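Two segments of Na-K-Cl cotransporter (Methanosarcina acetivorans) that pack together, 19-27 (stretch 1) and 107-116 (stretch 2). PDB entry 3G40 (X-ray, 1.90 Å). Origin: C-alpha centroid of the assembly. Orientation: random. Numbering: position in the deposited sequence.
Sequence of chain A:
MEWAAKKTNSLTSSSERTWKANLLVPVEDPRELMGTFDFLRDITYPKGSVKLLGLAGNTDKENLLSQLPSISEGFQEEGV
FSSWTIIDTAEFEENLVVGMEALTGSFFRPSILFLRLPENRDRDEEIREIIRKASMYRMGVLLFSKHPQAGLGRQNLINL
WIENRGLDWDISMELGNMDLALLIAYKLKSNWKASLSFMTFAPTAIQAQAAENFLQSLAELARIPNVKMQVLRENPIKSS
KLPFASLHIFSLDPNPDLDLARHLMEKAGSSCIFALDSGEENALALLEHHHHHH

Stretch 1 (19-27) WKANLLVPV
Stretch 2 (107-116) FFRPSILFLR

Two neighbouring parallel strands make this contact. Residues 22-27 are extended, phi -68° to -131° and psi 104° to 142°; Ile 112 through Arg 116 are likewise extended, and the N-to-C directions differ by 39°. Leu 23 pairs with Ile 112 (CA to CA 4.7 Å) and Leu 24 with Leu 113 (CA to CA 4.8 Å).

Backbone hydrogen bonds set that register. Ile 112 N donates to Asn 22 O at 2.7 Å, Leu 24 N to Ile 112 O at 2.7 Å, and Phe 114 N to Leu 24 O at 2.9 Å, the last almost linear at 178°. Leu 24 thus uses both its amide and its carbonyl, straddling Leu 113. Proline has no amide hydrogen, so Pro 26 cannot continue the ladder as donor; its CD lies 3.2 Å from Phe 114 O, and a water donates to both Phe 114 O (2.7 Å) and Pro 26 O (3.0 Å).

At the other end a side chain takes over. Asn 22, chi1 m and chi2 -55°, sends ND2 to Pro 110 O at 3.1 Å. A second water donates to that same Pro 110 O (2.7 Å) and to Lys 20 O (3.0 Å) while accepting from Asn 22 N (2.9 Å), tying the start of the first strand and the loop residue Lys 20 to Pro 110 in the loop of the second stretch.

Apolar packing sorts by sheet face. On one, Leu 23 (m, t) places CD2 3.7 Å from Ile 112 CB, and Ile 112 (m, t) extends CD1 to 3.9 Å from Trp 19 CZ2, at the indole edge; Trp 19 has chi1 t, chi2 67°. On that same side Phe 114 (chi1 t, chi2 97°) sets CB 4.0 Å from CG2 of Val 25 (t). On the other, Leu 24 and Leu 113 share the t, p rotamer, with Leu 24 CD2 4.2 Å from Leu 113 CD1, which also lies 4.0 Å from Pro 26 CD.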

# COMPACT_ATOMS: atom_id res chain seq x y z
N TRP A 19 -13.92 17.51 -13.33
CA TRP A 19 -13.48 17.91 -11.99
C TRP A 19 -12.01 17.64 -11.78
O TRP A 19 -11.49 16.57 -12.13
CB TRP A 19 -14.28 17.20 -10.90
CG TRP A 19 -13.83 17.55 -9.49
CD1 TRP A 19 -13.94 18.77 -8.87
CD2 TRP A 19 -13.22 16.68 -8.53
NE1 TRP A 19 -13.44 18.70 -7.60
CE2 TRP A 19 -12.98 17.43 -7.37
CE3 TRP A 19 -12.85 15.32 -8.55
CZ2 TRP A 19 -12.40 16.88 -6.22
CZ3 TRP A 19 -12.27 14.77 -7.41
CH2 TRP A 19 -12.05 15.55 -6.27
N LYS A 20 -11.33 18.60 -11.18
CA LYS A 20 -9.91 18.46 -10.92
C LYS A 20 -9.62 18.80 -9.47
O LYS A 20 -9.86 19.92 -9.01
CB LYS A 20 -9.11 19.34 -11.88
CG LYS A 20 -9.08 18.78 -13.29
CD LYS A 20 -8.87 19.86 -14.33
CE LYS A 20 -8.96 19.29 -15.73
NZ LYS A 20 -8.83 20.35 -16.77
N ALA A 21 -9.11 17.81 -8.75
CA ALA A 21 -8.75 18.02 -7.36
C ALA A 21 -7.38 18.68 -7.33
O ALA A 21 -6.44 18.18 -7.95
CB ALA A 21 -8.69 16.67 -6.65
N ASN A 22 -7.29 19.80 -6.63
CA ASN A 22 -6.00 20.45 -6.37
C ASN A 22 -5.71 20.36 -4.87
O ASN A 22 -6.36 21.02 -4.08
CB ASN A 22 -6.04 21.91 -6.82
CG ASN A 22 -6.33 22.04 -8.30
OD1 ASN A 22 -5.62 21.47 -9.13
ND2 ASN A 22 -7.36 22.81 -8.64
N LEU A 23 -4.77 19.49 -4.49
CA LEU A 23 -4.53 19.21 -3.08
C LEU A 23 -3.39 20.04 -2.53
O LEU A 23 -2.39 20.26 -3.20
CB LEU A 23 -4.16 17.73 -2.88
CG LEU A 23 -5.14 16.72 -3.48
CD1 LEU A 23 -4.68 15.29 -3.15
CD2 LEU A 23 -6.53 17.00 -2.94
N LEU A 24 -3.54 20.49 -1.29
CA LEU A 24 -2.42 21.00 -0.51
C LEU A 24 -2.07 19.90 0.48
O LEU A 24 -2.90 19.48 1.29
CB LEU A 24 -2.82 22.27 0.23
CG LEU A 24 -1.72 22.88 1.11
CD1 LEU A 24 -0.52 23.28 0.26
CD2 LEU A 24 -2.28 24.07 1.84
N VAL A 25 -0.84 19.40 0.39
CA VAL A 25 -0.42 18.26 1.18
C VAL A 25 0.77 18.62 2.09
O VAL A 25 1.90 18.71 1.62
CB VAL A 25 -0.01 17.07 0.27
CG1 VAL A 25 0.37 15.85 1.10
CG2 VAL A 25 -1.13 16.74 -0.73
N PRO A 26 0.51 18.82 3.39
CA PRO A 26 1.64 19.05 4.30
C PRO A 26 2.47 17.78 4.42
O PRO A 26 1.91 16.68 4.49
CB PRO A 26 0.97 19.37 5.64
CG PRO A 26 -0.51 19.51 5.35
CD PRO A 26 -0.78 18.77 4.09
N VAL A 27 3.79 17.93 4.44
CA VAL A 27 4.69 16.81 4.55
C VAL A 27 5.73 17.07 5.64
O VAL A 27 6.50 18.03 5.55
CB VAL A 27 5.43 16.58 3.23
CG1 VAL A 27 6.44 15.45 3.38
CG2 VAL A 27 4.44 16.28 2.12
N PHE A 107 -2.73 29.88 -9.52
CA PHE A 107 -3.42 29.34 -10.68
C PHE A 107 -4.22 28.10 -10.33
O PHE A 107 -5.38 27.98 -10.72
CB PHE A 107 -2.46 29.00 -11.82
CG PHE A 107 -3.18 28.43 -13.02
CD1 PHE A 107 -3.72 29.27 -13.98
CD2 PHE A 107 -3.36 27.07 -13.14
CE1 PHE A 107 -4.41 28.76 -15.06
CE2 PHE A 107 -4.05 26.54 -14.22
CZ PHE A 107 -4.57 27.39 -15.18
N PHE A 108 -3.62 27.16 -9.62
CA PHE A 108 -4.29 25.88 -9.46
C PHE A 108 -5.54 26.00 -8.59
O PHE A 108 -5.47 26.10 -7.37
CB PHE A 108 -3.33 24.74 -9.13
CG PHE A 108 -2.50 24.34 -10.31
CD1 PHE A 108 -1.23 24.85 -10.49
CD2 PHE A 108 -3.05 23.52 -11.29
CE1 PHE A 108 -0.48 24.51 -11.61
CE2 PHE A 108 -2.31 23.18 -12.42
CZ PHE A 108 -1.03 23.67 -12.57
N ARG A 109 -6.66 26.02 -9.32
CA ARG A 109 -8.01 26.39 -8.88
C ARG A 109 -8.41 25.96 -7.46
O ARG A 109 -7.54 25.73 -6.63
CB ARG A 109 -8.99 25.89 -9.95
CG ARG A 109 -8.92 26.71 -11.23
CD ARG A 109 -8.76 25.83 -12.47
NE ARG A 109 -7.62 24.92 -12.36
CZ ARG A 109 -7.00 24.37 -13.41
NH1 ARG A 109 -7.39 24.65 -14.64
NH2 ARG A 109 -5.98 23.55 -13.21
N PRO A 110 -9.73 25.90 -7.17
CA PRO A 110 -10.10 25.48 -5.81
C PRO A 110 -9.12 24.47 -5.23
O PRO A 110 -8.70 23.53 -5.92
CB PRO A 110 -11.47 24.84 -6.02
CG PRO A 110 -12.07 25.65 -7.12
CD PRO A 110 -10.93 26.20 -7.97
N SER A 111 -8.73 24.68 -3.98
CA SER A 111 -7.78 23.81 -3.32
C SER A 111 -8.49 22.95 -2.29
O SER A 111 -9.53 23.33 -1.79
CB SER A 111 -6.68 24.64 -2.65
OG SER A 111 -5.77 25.14 -3.62
N ILE A 112 -7.90 21.79 -1.99
CA ILE A 112 -8.37 20.88 -0.95
C ILE A 112 -7.18 20.52 -0.05
O ILE A 112 -6.13 20.12 -0.53
CB ILE A 112 -8.87 19.57 -1.57
CG1 ILE A 112 -10.05 19.86 -2.51
CG2 ILE A 112 -9.25 18.55 -0.48
CD1 ILE A 112 -10.38 18.69 -3.43
N LEU A 113 -7.36 20.65 1.26
CA LEU A 113 -6.32 20.28 2.21
C LEU A 113 -6.35 18.78 2.51
O LEU A 113 -7.37 18.26 2.97
CB LEU A 113 -6.51 21.05 3.52
CG LEU A 113 -5.49 20.75 4.62
CD1 LEU A 113 -4.07 21.10 4.16
CD2 LEU A 113 -5.84 21.51 5.88
N PHE A 114 -5.24 18.09 2.27
CA PHE A 114 -5.14 16.65 2.52
C PHE A 114 -4.37 16.35 3.80
O PHE A 114 -3.17 16.62 3.89
CB PHE A 114 -4.48 15.95 1.33
CG PHE A 114 -4.51 14.45 1.42
CD1 PHE A 114 -5.49 13.73 0.76
CD2 PHE A 114 -3.56 13.76 2.16
CE1 PHE A 114 -5.53 12.33 0.82
CE2 PHE A 114 -3.60 12.36 2.24
CZ PHE A 114 -4.59 11.65 1.56
N LEU A 115 -5.06 15.78 4.78
CA LEU A 115 -4.46 15.48 6.08
C LEU A 115 -4.53 14.01 6.39
O LEU A 115 -5.51 13.33 6.06
CB LEU A 115 -5.19 16.23 7.19
CG LEU A 115 -5.28 17.75 7.10
CD1 LEU A 115 -6.20 18.28 8.18
CD2 LEU A 115 -3.90 18.37 7.22
N ARG A 116 -3.50 13.52 7.05
CA ARG A 116 -3.47 12.16 7.54
C ARG A 116 -3.96 12.17 8.99
O ARG A 116 -3.61 13.05 9.77
CB ARG A 116 -2.04 11.61 7.43
CG ARG A 116 -1.85 10.19 7.93
CD ARG A 116 -0.37 9.82 7.94
NE ARG A 116 -0.08 8.81 8.96
CZ ARG A 116 0.41 9.09 10.16
NH1 ARG A 116 0.69 10.35 10.48
NH2 ARG A 116 0.63 8.12 11.03
O HOH W 1 -9.81 21.12 -6.21
O HOH W 2 -0.88 15.64 4.89